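Local structure of hypothetical sugar kinase (Cytophaga hutchinsonii, 3R8E) at residues A[174-177]-A[178-181]; A[278-281]-A[282-285]; A[123-127]-A[128-132]; A[131-134]-A[135-139]. The protein probably phosphorylates a sugar, acting as a ROK-family kinase with a ribonuclease H-like fold. All coordinates share one frame; numbering follows the deposited sequence.

Contact 1 of 4, residues A[174-177]-A[178-181]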
ATOM      1  N   GLY A 174      -0.284  -9.269   3.244  1.00 15.64           N
ATOM      2  CA  GLY A 174      -0.516  -7.874   2.888  1.00 15.31           C
ATOM      3  C   GLY A 174      -1.831  -7.326   3.403  1.00 17.98           C
ATOM      4  O   GLY A 174      -2.626  -8.049   4.018  1.00 18.19           O
ATOM      5  N   THR A 175      -2.051  -6.021   3.154  1.00 13.31           N
ATOM      6  CA  THR A 175      -3.260  -5.236   3.444  1.00 12.91           C
ATOM      7  C   THR A 175      -3.776  -5.390   4.892  1.00 16.74           C
ATOM      8  O   THR A 175      -4.970  -5.639   5.120  1.00 17.15           O
ATOM      9  CB  THR A 175      -4.363  -5.520   2.400  1.00 19.01           C
ATOM     10  OG1 THR A 175      -4.671  -6.914   2.392  1.00 16.61           O
ATOM     11  CG2 THR A 175      -3.959  -5.091   0.995  1.00 18.18           C
ATOM     12  N   GLU A 176      -2.882  -5.147   5.864  1.00 13.76           N
ATOM     13  CA  GLU A 176      -3.206  -5.083   7.293  1.00 14.79           C
ATOM     14  C   GLU A 176      -3.429  -3.598   7.607  1.00 18.40           C
ATOM     15  O   GLU A 176      -2.676  -2.990   8.369  1.00 18.09           O
ATOM     16  CB  GLU A 176      -2.078  -5.716   8.133  1.00 16.48           C
ATOM     17  CG  GLU A 176      -2.124  -7.240   8.120  1.00 23.12           C
ATOM     18  CD  GLU A 176      -3.268  -7.870   8.896  1.00 34.07           C
ATOM     19  OE1 GLU A 176      -3.876  -7.177   9.742  1.00 28.37           O
ATOM     20  OE2 GLU A 176      -3.555  -9.064   8.658  1.00 26.52           O
ATOM     21  N   VAL A 177      -4.453  -3.003   6.957  1.00 15.32           N
ATOM     22  CA  VAL A 177      -4.690  -1.555   6.966  1.00 15.28           C
ATOM     23  C   VAL A 177      -5.219  -1.027   8.304  1.00 17.42           C
ATOM     24  O   VAL A 177      -5.055   0.162   8.579  1.00 16.28           O
ATOM     25  CB  VAL A 177      -5.559  -1.045   5.786  1.00 19.66           C
ATOM     26  CG1 VAL A 177      -5.098  -1.622   4.447  1.00 18.68           C
ATOM     27  CG2 VAL A 177      -7.034  -1.305   6.020  1.00 19.87           C
ATOM     28  N   GLY A 178      -5.798  -1.898   9.130  1.00 15.69           N
ATOM     29  CA  GLY A 178      -6.290  -1.500  10.448  1.00 16.24           C
ATOM     30  C   GLY A 178      -5.186  -0.943  11.327  1.00 21.00           C
ATOM     31  O   GLY A 178      -5.434  -0.090  12.184  1.00 20.71           O
ATOM     32  N   HIS A 179      -3.942  -1.392  11.083  1.00 18.43           N
ATOM     33  CA  HIS A 179      -2.791  -0.993  11.886  1.00 19.60           C
ATOM     34  C   HIS A 179      -1.974   0.151  11.271  1.00 21.69           C
ATOM     35  O   HIS A 179      -0.927   0.507  11.824  1.00 21.76           O
ATOM     36  CB  HIS A 179      -1.913  -2.212  12.161  1.00 21.30           C
ATOM     37  CG  HIS A 179      -2.682  -3.339  12.781  1.00 25.55           C
ATOM     38  ND1 HIS A 179      -3.040  -3.316  14.119  1.00 28.78           N
ATOM     39  CD2 HIS A 179      -3.192  -4.454  12.211  1.00 27.21           C
ATOM     40  CE1 HIS A 179      -3.745  -4.418  14.321  1.00 28.59           C
ATOM     41  NE2 HIS A 179      -3.858  -5.140  13.204  1.00 27.93           N
HETATM   42  N   MSE A 180      -2.467   0.768  10.177  1.00 17.05           N
HETATM   43  CA  MSE A 180      -1.806   1.930   9.580  1.00 15.36           C
HETATM   44  C   MSE A 180      -1.885   3.124  10.520  1.00 20.43           C
HETATM   45  O   MSE A 180      -2.851   3.244  11.282  1.00 20.14           O
HETATM   46  CB  MSE A 180      -2.448   2.296   8.235  1.00 16.35           C
HETATM   47  CG  MSE A 180      -2.152   1.303   7.144  1.00 20.86           C
HETATM   48 SE   MSE A 180      -3.192   1.784   5.574  0.75 26.29          SE
HETATM   49  CE  MSE A 180      -1.981   3.013   4.801  1.00 23.31           C
ATOM     50  N   LEU A 181      -0.877   4.006  10.474  1.00 17.52           N
ATOM     51  CA  LEU A 181      -0.870   5.213  11.290  1.00 19.01           C
ATOM     52  C   LEU A 181      -1.714   6.294  10.631  1.00 24.96           C
ATOM     53  O   LEU A 181      -1.650   6.467   9.409  1.00 23.99           O
ATOM     54  CB  LEU A 181       0.568   5.729  11.515  1.00 19.06           C
ATOM     55  CG  LEU A 181       1.575   4.751  12.127  1.00 23.93           C
ATOM     56  CD1 LEU A 181       2.975   5.347  12.116  1.00 24.33           C
ATOM     57  CD2 LEU A 181       1.178   4.353  13.558  1.00 27.86           C
TER
HETATM   58  O   HOH W   1      -6.123  -4.881   9.347  1.00 29.65           O
HETATM   59  O   HOH W   2      -5.497  -7.355  11.839  1.00 45.20           O
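From E176 to M180 the main chain coils through a short 3-10 turn, in which each bond reaches back three residues. M180 N donates to V177 O at 3.1 Å, nearly straight at the hydrogen (165°), although the donor stands well above the carbonyl plane. One step earlier, H179 N reaches E176 O in a weak bond of 3.4 Å. The turn sets two pairs of side chains side by side. In the first, E176 and H179 run the same way, with carboxylate and imidazole planes 32° apart, and E176 OE1 lies in the plane of the ring beyond its edge, 3.7 Å from H179 CD2. A water closes the gap, giving a proton to E176 OE1 at 2.7 Å and bonding to H179 NE2 at 3.1 Å. A second water accepts from G178 N at 3.0 Å. In the other pair, M180 leaves with CG anti to its carbonyl carbon (chi1 -71°) and lays its selenium against V177 CB, 3.7 Å away; I255 of helix 235-259 touches both side chains. R257 of the second subunit packs on E176 and H179, placing this pair within the interface between the two subunits. The sequence EVGH fits the ExGH motif of ROK kinases, whose glutamate and histidine grip sugar hydroxyls in relatives. Here the turn and the bridging water hold carboxylate and imidazole in step, consistent with a polar pair arranged to meet a substrate together, while the apolar pair roots the same turn in the protein interior.

Contact 2 of 4, residues A[278-281]-A[282-285]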
ATOM      1  N   VAL A 278     -19.834   8.463   4.667  1.00 21.41           N
ATOM      2  CA  VAL A 278     -19.293   8.445   3.293  1.00 20.21           C
ATOM      3  C   VAL A 278     -19.137   9.888   2.705  1.00 24.73           C
ATOM      4  O   VAL A 278     -18.109  10.109   2.067  1.00 23.37           O
ATOM      5  CB  VAL A 278     -20.077   7.483   2.348  1.00 23.14           C
ATOM      6  CG1 VAL A 278     -19.691   7.673   0.877  1.00 22.51           C
ATOM      7  CG2 VAL A 278     -19.839   6.032   2.763  1.00 21.88           C
ATOM      8  N   PRO A 279     -20.029  10.894   2.923  1.00 23.11           N
ATOM      9  CA  PRO A 279     -19.764  12.227   2.345  1.00 23.68           C
ATOM     10  C   PRO A 279     -18.396  12.797   2.741  1.00 26.78           C
ATOM     11  O   PRO A 279     -17.667  13.232   1.854  1.00 26.01           O
ATOM     12  CB  PRO A 279     -20.913  13.083   2.883  1.00 26.69           C
ATOM     13  CG  PRO A 279     -22.012  12.119   3.090  1.00 31.21           C
ATOM     14  CD  PRO A 279     -21.336  10.883   3.616  1.00 25.80           C
ATOM     15  N   ASN A 280     -18.017  12.739   4.036  1.00 24.27           N
ATOM     16  CA  ASN A 280     -16.713  13.261   4.476  1.00 24.12           C
ATOM     17  C   ASN A 280     -15.554  12.366   4.036  1.00 26.09           C
ATOM     18  O   ASN A 280     -14.444  12.865   3.843  1.00 25.00           O
ATOM     19  CB  ASN A 280     -16.670  13.486   5.970  1.00 24.83           C
ATOM     20  CG  ASN A 280     -16.869  14.935   6.339  1.00 38.78           C
ATOM     21  OD1 ASN A 280     -17.368  15.742   5.547  1.00 32.94           O
ATOM     22  ND2 ASN A 280     -16.465  15.309   7.543  1.00 29.64           N
ATOM     23  N   LEU A 281     -15.815  11.059   3.875  1.00 22.34           N
ATOM     24  CA  LEU A 281     -14.847  10.089   3.366  1.00 20.13           C
ATOM     25  C   LEU A 281     -14.490  10.497   1.936  1.00 22.79           C
ATOM     26  O   LEU A 281     -13.303  10.631   1.621  1.00 21.05           O
ATOM     27  CB  LEU A 281     -15.451   8.664   3.423  1.00 19.21           C
ATOM     28  CG  LEU A 281     -14.560   7.468   3.071  1.00 21.82           C
ATOM     29  CD1 LEU A 281     -15.179   6.188   3.587  1.00 21.45           C
ATOM     30  CD2 LEU A 281     -14.383   7.315   1.551  1.00 22.82           C
ATOM     31  N   LYS A 282     -15.536  10.720   1.091  1.00 20.93           N
ATOM     32  CA  LYS A 282     -15.381  11.127  -0.304  0.50 20.44           C
ATOM     33  C   LYS A 282     -14.680  12.489  -0.380  1.00 24.50           C
ATOM     34  O   LYS A 282     -13.797  12.665  -1.217  1.00 23.39           O
ATOM     35  CB  LYS A 282     -16.757  11.170  -0.991  0.50 23.25           C
ATOM     36  CG  LYS A 282     -16.716  11.091  -2.514  0.50 36.55           C
ATOM     37  CD  LYS A 282     -18.120  11.019  -3.126  0.50 47.95           C
ATOM     38  CE  LYS A 282     -18.714   9.626  -3.111  0.50 60.72           C
ATOM     39  NZ  LYS A 282     -20.074   9.597  -3.708  0.50 71.83           N
ATOM     40  N   LYS A 283     -15.066  13.443   0.516  1.00 21.88           N
ATOM     41  CA  LYS A 283     -14.489  14.786   0.584  1.00 22.56           C
ATOM     42  C   LYS A 283     -12.970  14.710   0.829  1.00 26.40           C
ATOM     43  O   LYS A 283     -12.218  15.364   0.109  1.00 25.77           O
ATOM     44  CB  LYS A 283     -15.189  15.625   1.668  1.00 26.02           C
ATOM     45  CG  LYS A 283     -14.823  17.109   1.642  1.00 39.90           C
ATOM     46  CD  LYS A 283     -15.557  17.907   2.720  1.00 50.46           C
ATOM     47  CE  LYS A 283     -14.798  17.992   4.025  1.00 62.14           C
ATOM     48  NZ  LYS A 283     -15.564  18.744   5.054  1.00 75.24           N
ATOM     49  N   ALA A 284     -12.528  13.879   1.802  1.00 23.28           N
ATOM     50  CA  ALA A 284     -11.108  13.694   2.121  1.00 22.82           C
ATOM     51  C   ALA A 284     -10.339  13.157   0.911  1.00 23.85           C
ATOM     52  O   ALA A 284      -9.246  13.633   0.628  1.00 22.87           O
ATOM     53  CB  ALA A 284     -10.946  12.754   3.310  1.00 23.46           C
HETATM   54  N   MSE A 285     -10.943  12.218   0.160  1.00 19.11           N
HETATM   55  CA  MSE A 285     -10.335  11.618  -1.028  1.00 17.61           C
HETATM   56  C   MSE A 285     -10.212  12.648  -2.158  1.00 21.82           C
HETATM   57  O   MSE A 285      -9.173  12.716  -2.804  1.00 20.86           O
HETATM   58  CB  MSE A 285     -11.136  10.393  -1.479  1.00 18.53           C
HETATM   59  CG  MSE A 285     -11.108   9.268  -0.446  1.00 23.80           C
HETATM   60 SE   MSE A 285     -11.847   7.617  -1.140  0.75 29.71          SE
HETATM   61  CE  MSE A 285     -10.242   7.070  -2.104  1.00 25.86           C
TER
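L281 runs alongside M285, one helical turn further on, and its CD2 meets the selenium of M285 at 3.7 Å. The two chains point the same way. L281 sends CG anti to its backbone N (chi1 -174°), which carries the branch out beside its own carbonyl, whereas M285 passes CG over L281 O at 3.3 Å before its chain bends at the selenium. Together they form part of the apolar side of helix 274-288. L281 reaches I248 and L252 of helix 235-259, M285 reaches V256 of the same helix, and L266 and I264 of strand 263-267 supply further apolar cover. This is the helix of a beta-alpha-beta crossover: the chain leaves strand 263-267, passes through helix 274-288 and returns as strand 298-301, parallel to the first and next to it in the sheet of the ribonuclease H-like fold. V278 follows the same apolar side and touches I299 of the returning strand. A different pair projects from another side of the helix: N280 and K283 lie side by side, with K283 NZ 3.5 Å from N280 OD1. The amide nitrogen of N280 has its main partner elsewhere, in the carbonyl of A242, which ties the side chain to helix 235-259. K283 also touches a crystal neighbour, which may influence its pose. Beneath these side chains the backbone is regular in its i to i+4 bonds. K282 N to V278 O is short at 2.8 Å and straight (171°), and K283 N reaches P279 O at 2.9 Å. P279 itself has no N-H to give to the preceding turn, and the helix is kinked there.

Contact 3 of 4, residues A[123-127]-A[128-132]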
ATOM      1  N   LYS A 123      -7.833 -25.890   1.925  1.00 30.91           N
ATOM      2  CA  LYS A 123      -7.217 -24.594   1.628  1.00 28.02           C
ATOM      3  C   LYS A 123      -7.444 -23.605   2.775  1.00 28.81           C
ATOM      4  O   LYS A 123      -8.491 -23.636   3.422  1.00 27.74           O
ATOM      5  CB  LYS A 123      -7.729 -24.027   0.299  1.00 29.93           C
ATOM      6  CG  LYS A 123      -6.940 -24.527  -0.904  1.00 44.77           C
ATOM      7  CD  LYS A 123      -7.662 -24.280  -2.208  1.00 57.87           C
ATOM      8  CE  LYS A 123      -6.846 -24.710  -3.403  1.00 73.91           C
ATOM      9  NZ  LYS A 123      -7.605 -24.561  -4.673  1.00 84.39           N
ATOM     10  N   ILE A 124      -6.427 -22.763   3.067  1.00 23.43           N
ATOM     11  CA  ILE A 124      -6.490 -21.768   4.143  1.00 21.73           C
ATOM     12  C   ILE A 124      -6.083 -20.384   3.609  1.00 22.78           C
ATOM     13  O   ILE A 124      -5.354 -20.280   2.622  1.00 21.41           O
ATOM     14  CB  ILE A 124      -5.684 -22.145   5.420  1.00 25.23           C
ATOM     15  CG1 ILE A 124      -4.160 -22.048   5.205  1.00 25.75           C
ATOM     16  CG2 ILE A 124      -6.125 -23.507   6.010  1.00 26.09           C
ATOM     17  CD1 ILE A 124      -3.362 -22.013   6.406  1.00 30.15           C
ATOM     18  N   GLU A 125      -6.574 -19.333   4.273  1.00 18.98           N
ATOM     19  CA  GLU A 125      -6.334 -17.936   3.915  1.00 17.26           C
ATOM     20  C   GLU A 125      -6.675 -17.037   5.099  1.00 20.42           C
ATOM     21  O   GLU A 125      -7.337 -17.475   6.040  1.00 19.47           O
ATOM     22  CB  GLU A 125      -7.183 -17.562   2.665  1.00 17.89           C
ATOM     23  CG  GLU A 125      -6.953 -16.190   2.036  1.00 22.04           C
ATOM     24  CD  GLU A 125      -5.495 -15.855   1.792  1.00 28.07           C
ATOM     25  OE1 GLU A 125      -4.933 -16.357   0.793  1.00 25.26           O
ATOM     26  OE2 GLU A 125      -4.890 -15.183   2.656  1.00 23.21           O
ATOM     27  N   ASN A 126      -6.198 -15.778   5.069  1.00 16.70           N
ATOM     28  CA  ASN A 126      -6.559 -14.786   6.074  1.00 16.94           C
ATOM     29  C   ASN A 126      -8.058 -14.463   5.905  1.00 19.28           C
ATOM     30  O   ASN A 126      -8.544 -14.362   4.771  1.00 16.64           O
ATOM     31  CB  ASN A 126      -5.690 -13.534   5.934  1.00 17.42           C
ATOM     32  CG  ASN A 126      -6.212 -12.353   6.703  1.00 29.45           C
ATOM     33  OD1 ASN A 126      -6.947 -11.526   6.167  1.00 19.72           O
ATOM     34  ND2 ASN A 126      -5.920 -12.296   7.993  1.00 23.93           N
ATOM     35  N   ASP A 127      -8.790 -14.322   7.025  1.00 17.73           N
ATOM     36  CA  ASP A 127     -10.241 -14.099   7.001  1.00 17.40           C
ATOM     37  C   ASP A 127     -10.677 -12.788   6.321  1.00 20.21           C
ATOM     38  O   ASP A 127     -11.703 -12.793   5.643  1.00 19.42           O
ATOM     39  CB  ASP A 127     -10.847 -14.175   8.408  1.00 20.20           C
ATOM     40  CG  ASP A 127     -10.350 -13.171   9.436  1.00 27.50           C
ATOM     41  OD1 ASP A 127      -9.354 -12.468   9.156  1.00 24.74           O
ATOM     42  OD2 ASP A 127     -10.940 -13.110  10.532  1.00 30.61           O
ATOM     43  N   ALA A 128      -9.920 -11.683   6.490  1.00 17.21           N
ATOM     44  CA  ALA A 128     -10.271 -10.405   5.852  1.00 17.55           C
ATOM     45  C   ALA A 128     -10.092 -10.492   4.332  1.00 19.88           C
ATOM     46  O   ALA A 128     -10.855  -9.872   3.585  1.00 19.51           O
ATOM     47  CB  ALA A 128      -9.431  -9.276   6.425  1.00 18.41           C
ATOM     48  N   LYS A 129      -9.090 -11.286   3.875  1.00 14.90           N
ATOM     49  CA  LYS A 129      -8.863 -11.540   2.458  1.00 13.96           C
ATOM     50  C   LYS A 129      -9.993 -12.431   1.927  1.00 17.75           C
ATOM     51  O   LYS A 129     -10.480 -12.208   0.822  1.00 16.35           O
ATOM     52  CB  LYS A 129      -7.486 -12.180   2.226  1.00 15.51           C
ATOM     53  CG  LYS A 129      -6.354 -11.224   2.554  1.00 15.03           C
ATOM     54  CD  LYS A 129      -4.985 -11.839   2.232  1.00 17.10           C
ATOM     55  CE  LYS A 129      -3.857 -10.861   2.477  1.00 18.16           C
ATOM     56  NZ  LYS A 129      -3.726 -10.506   3.917  1.00 19.64           N
ATOM     57  N   CYS A 130     -10.419 -13.431   2.734  1.00 15.26           N
ATOM     58  CA  CYS A 130     -11.552 -14.300   2.384  1.00 15.10           C
ATOM     59  C   CYS A 130     -12.785 -13.462   2.124  1.00 16.52           C
ATOM     60  O   CYS A 130     -13.471 -13.699   1.142  1.00 15.11           O
ATOM     61  CB  CYS A 130     -11.819 -15.318   3.484  1.00 15.92           C
ATOM     62  SG  CYS A 130     -10.697 -16.726   3.454  1.00 19.92           S
ATOM     63  N   ALA A 131     -13.065 -12.479   2.997  1.00 14.32           N
ATOM     64  CA  ALA A 131     -14.245 -11.611   2.855  1.00 14.88           C
ATOM     65  C   ALA A 131     -14.234 -10.881   1.500  1.00 18.00           C
ATOM     66  O   ALA A 131     -15.273 -10.828   0.849  1.00 17.70           O
ATOM     67  CB  ALA A 131     -14.317 -10.617   4.001  1.00 15.72           C
ATOM     68  N   ALA A 132     -13.057 -10.387   1.047  1.00 14.54           N
ATOM     69  CA  ALA A 132     -12.948  -9.749  -0.276  1.00 13.77           C
ATOM     70  C   ALA A 132     -13.259 -10.766  -1.374  1.00 17.67           C
ATOM     71  O   ALA A 132     -14.010 -10.459  -2.297  1.00 15.89           O
ATOM     72  CB  ALA A 132     -11.560  -9.169  -0.481  1.00 13.73           C
TER
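A strand-to-helix junction with an asparagine N-cap is built here, as N126 turns its side chain back to hold the first N-H groups of helix 127-138. N126 OD1 accepts from K129 N at 3.1 Å (150° at the hydrogen) and weakly from A128 N at 3.0 Å. Its CG stands anti to its own N (chi1 166°), and the swing at chi2 (-93°) brings OD1 over the helix start, while ND2 bonds to the carbonyl of G86. N126 O takes C130 N at 2.9 Å in the carbonyl plane. Strand 121-126 and the helix meet at roughly a right angle in the ribonuclease H-like fold, and D127 at the corner probably corresponds, by its END sequence, to the catalytic aspartate of ROK kinases. D127 OD1 also receives A128 N weakly. E125 crosses K129 at about a right angle, E125 OE2 lying 3.4 Å from K129 CD. The same oxygen accepts from N126 N at 2.8 Å, on its anti side but well out of the carboxylate plane, and OE1 forms a salt bridge with R92. With an alanine in place of E125, R92 would probably lose its charged mate and N126 N this acceptor, letting the cap residue shift. K129 passes the carboxylate with CD and carries its ammonium on to the carbonyl of G174, and C130 SG rests on E125 CB at 3.7 Å.

Contact 4 of 4, residues A[131-134]-A[135-139]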
ATOM      1  N   ALA A 131     -13.065 -12.479   2.997  1.00 14.32           N
ATOM      2  CA  ALA A 131     -14.245 -11.611   2.855  1.00 14.88           C
ATOM      3  C   ALA A 131     -14.234 -10.881   1.500  1.00 18.00           C
ATOM      4  O   ALA A 131     -15.273 -10.828   0.849  1.00 17.70           O
ATOM      5  CB  ALA A 131     -14.317 -10.617   4.001  1.00 15.72           C
ATOM      6  N   ALA A 132     -13.057 -10.387   1.047  1.00 14.54           N
ATOM      7  CA  ALA A 132     -12.948  -9.749  -0.276  1.00 13.77           C
ATOM      8  C   ALA A 132     -13.259 -10.766  -1.374  1.00 17.67           C
ATOM      9  O   ALA A 132     -14.010 -10.459  -2.297  1.00 15.89           O
ATOM     10  CB  ALA A 132     -11.560  -9.169  -0.481  1.00 13.73           C
ATOM     11  N   LEU A 133     -12.715 -12.003  -1.245  1.00 15.69           N
ATOM     12  CA  LEU A 133     -12.965 -13.071  -2.217  1.00 16.49           C
ATOM     13  C   LEU A 133     -14.463 -13.454  -2.236  1.00 19.27           C
ATOM     14  O   LEU A 133     -15.006 -13.740  -3.306  1.00 18.77           O
ATOM     15  CB  LEU A 133     -12.076 -14.288  -1.913  1.00 16.81           C
ATOM     16  CG  LEU A 133     -11.988 -15.368  -2.995  1.00 22.91           C
ATOM     17  CD1 LEU A 133     -11.316 -14.843  -4.272  1.00 23.04           C
ATOM     18  CD2 LEU A 133     -11.244 -16.580  -2.485  1.00 25.09           C
ATOM     19  N   GLY A 134     -15.118 -13.395  -1.072  1.00 16.60           N
ATOM     20  CA  GLY A 134     -16.551 -13.664  -0.943  1.00 16.84           C
ATOM     21  C   GLY A 134     -17.371 -12.657  -1.728  1.00 20.32           C
ATOM     22  O   GLY A 134     -18.284 -13.031  -2.473  1.00 20.44           O
ATOM     23  N   GLU A 135     -17.014 -11.368  -1.590  1.00 16.82           N
ATOM     24  CA  GLU A 135     -17.662 -10.266  -2.304  1.00 15.71           C
ATOM     25  C   GLU A 135     -17.417 -10.400  -3.799  1.00 19.25           C
ATOM     26  O   GLU A 135     -18.332 -10.183  -4.584  1.00 19.54           O
ATOM     27  CB  GLU A 135     -17.154  -8.910  -1.784  1.00 16.02           C
ATOM     28  CG  GLU A 135     -17.816  -8.462  -0.486  1.00 18.55           C
ATOM     29  CD  GLU A 135     -19.291  -8.090  -0.533  1.00 24.80           C
ATOM     30  OE1 GLU A 135     -19.831  -7.867  -1.641  1.00 18.74           O
ATOM     31  OE2 GLU A 135     -19.898  -7.983   0.554  1.00 22.06           O
ATOM     32  N   TYR A 136     -16.198 -10.817  -4.186  1.00 15.30           N
ATOM     33  CA  TYR A 136     -15.810 -11.006  -5.580  1.00 15.30           C
ATOM     34  C   TYR A 136     -16.643 -12.105  -6.258  1.00 19.37           C
ATOM     35  O   TYR A 136     -17.020 -11.947  -7.416  1.00 20.09           O
ATOM     36  CB  TYR A 136     -14.308 -11.343  -5.664  1.00 15.86           C
ATOM     37  CG  TYR A 136     -13.813 -11.613  -7.071  1.00 16.41           C
ATOM     38  CD1 TYR A 136     -13.556 -10.567  -7.953  1.00 17.92           C
ATOM     39  CD2 TYR A 136     -13.608 -12.914  -7.523  1.00 18.35           C
ATOM     40  CE1 TYR A 136     -13.088 -10.808  -9.243  1.00 18.93           C
ATOM     41  CE2 TYR A 136     -13.158 -13.169  -8.818  1.00 19.99           C
ATOM     42  CZ  TYR A 136     -12.906 -12.111  -9.678  1.00 26.00           C
ATOM     43  OH  TYR A 136     -12.455 -12.353 -10.955  1.00 25.01           O
ATOM     44  N   TYR A 137     -16.937 -13.205  -5.553  1.00 16.10           N
ATOM     45  CA  TYR A 137     -17.696 -14.284  -6.189  1.00 18.20           C
ATOM     46  C   TYR A 137     -19.201 -14.172  -6.028  1.00 22.40           C
ATOM     47  O   TYR A 137     -19.927 -14.662  -6.900  1.00 22.60           O
ATOM     48  CB  TYR A 137     -17.261 -15.655  -5.638  1.00 20.57           C
ATOM     49  CG  TYR A 137     -15.899 -16.125  -6.108  1.00 24.60           C
ATOM     50  CD1 TYR A 137     -15.544 -16.068  -7.454  1.00 27.55           C
ATOM     51  CD2 TYR A 137     -14.998 -16.702  -5.220  1.00 26.27           C
ATOM     52  CE1 TYR A 137     -14.298 -16.513  -7.895  1.00 28.91           C
ATOM     53  CE2 TYR A 137     -13.753 -17.162  -5.651  1.00 27.94           C
ATOM     54  CZ  TYR A 137     -13.405 -17.062  -6.988  1.00 36.25           C
ATOM     55  OH  TYR A 137     -12.175 -17.506  -7.412  1.00 39.37           O
ATOM     56  N   PHE A 138     -19.687 -13.599  -4.907  1.00 19.20           N
ATOM     57  CA  PHE A 138     -21.123 -13.657  -4.625  1.00 19.74           C
ATOM     58  C   PHE A 138     -21.826 -12.330  -4.308  1.00 23.62           C
ATOM     59  O   PHE A 138     -23.058 -12.323  -4.221  1.00 23.32           O
ATOM     60  CB  PHE A 138     -21.353 -14.618  -3.442  1.00 21.82           C
ATOM     61  CG  PHE A 138     -20.675 -15.966  -3.553  1.00 23.34           C
ATOM     62  CD1 PHE A 138     -21.158 -16.939  -4.422  1.00 27.54           C
ATOM     63  CD2 PHE A 138     -19.552 -16.263  -2.788  1.00 24.68           C
ATOM     64  CE1 PHE A 138     -20.540 -18.193  -4.509  1.00 28.80           C
ATOM     65  CE2 PHE A 138     -18.933 -17.514  -2.879  1.00 27.44           C
ATOM     66  CZ  PHE A 138     -19.427 -18.469  -3.741  1.00 26.39           C
ATOM     67  N   GLY A 139     -21.074 -11.246  -4.145  1.00 20.14           N
ATOM     68  CA  GLY A 139     -21.644  -9.948  -3.796  1.00 19.69           C
ATOM     69  C   GLY A 139     -22.377  -9.220  -4.908  1.00 22.97           C
ATOM     70  O   GLY A 139     -22.460  -9.707  -6.042  1.00 20.72           O
TER
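L133 and Y137 face the same way one turn apart near the end of helix 127-138, which follows strand 121-126 in the ribonuclease H-like fold and packs on strands 147-152 and 156-162 and helix 308-318. Among the apolar contacts, L133 CD1 lies 3.6 Å from Y137 CE2, and L133 CG is almost as near to that atom; CG stands anti to the backbone N (chi1 -167°), which turns the branch to the Y137 side. The hydrogen bonds are those of a regular alpha helix: Y136 N to A132 O at 2.9 Å, Y137 N to L133 O at 3.0 Å, and F138 N to G134 O at 2.9 Å, with a weak additional bond from Y137 N to G134 O. The polar ends leave the helix: E135 OE2 takes the N-H of L304, and Y136 OH bonds to Q145. Of the aromatic contacts, Y136 CD2 sits 3.6 Å above one face of the Y137 ring, toward its rim. Replacing Y137 by an alanine would probably open a gap beside L133 and leave Y136 CD2 without the ring face it meets. Y137 CB stands 3.6 Å above one face of the F138 ring, toward its rim.

From the N terminus, contact 3 comes first, at the turn from strand 121-126 into helix 127-138, and contact 4 follows on the same helix, sharing A131 and A132 with it. Contact 1 comes next, in the loop between strand 165-166 and helix 189-192, and contact 2 last, on helix 274-288. Each is local and closes no more than a turn, so none encloses or crosses another. A lysine of contact 3 ties the helix start directly to the EVGH loop of contact 1. Contact 2 touches none of the others and lies on the helix between strands 263-267 and 298-301 of the sheet that contacts 1 and 4 also touch through strand 156-162.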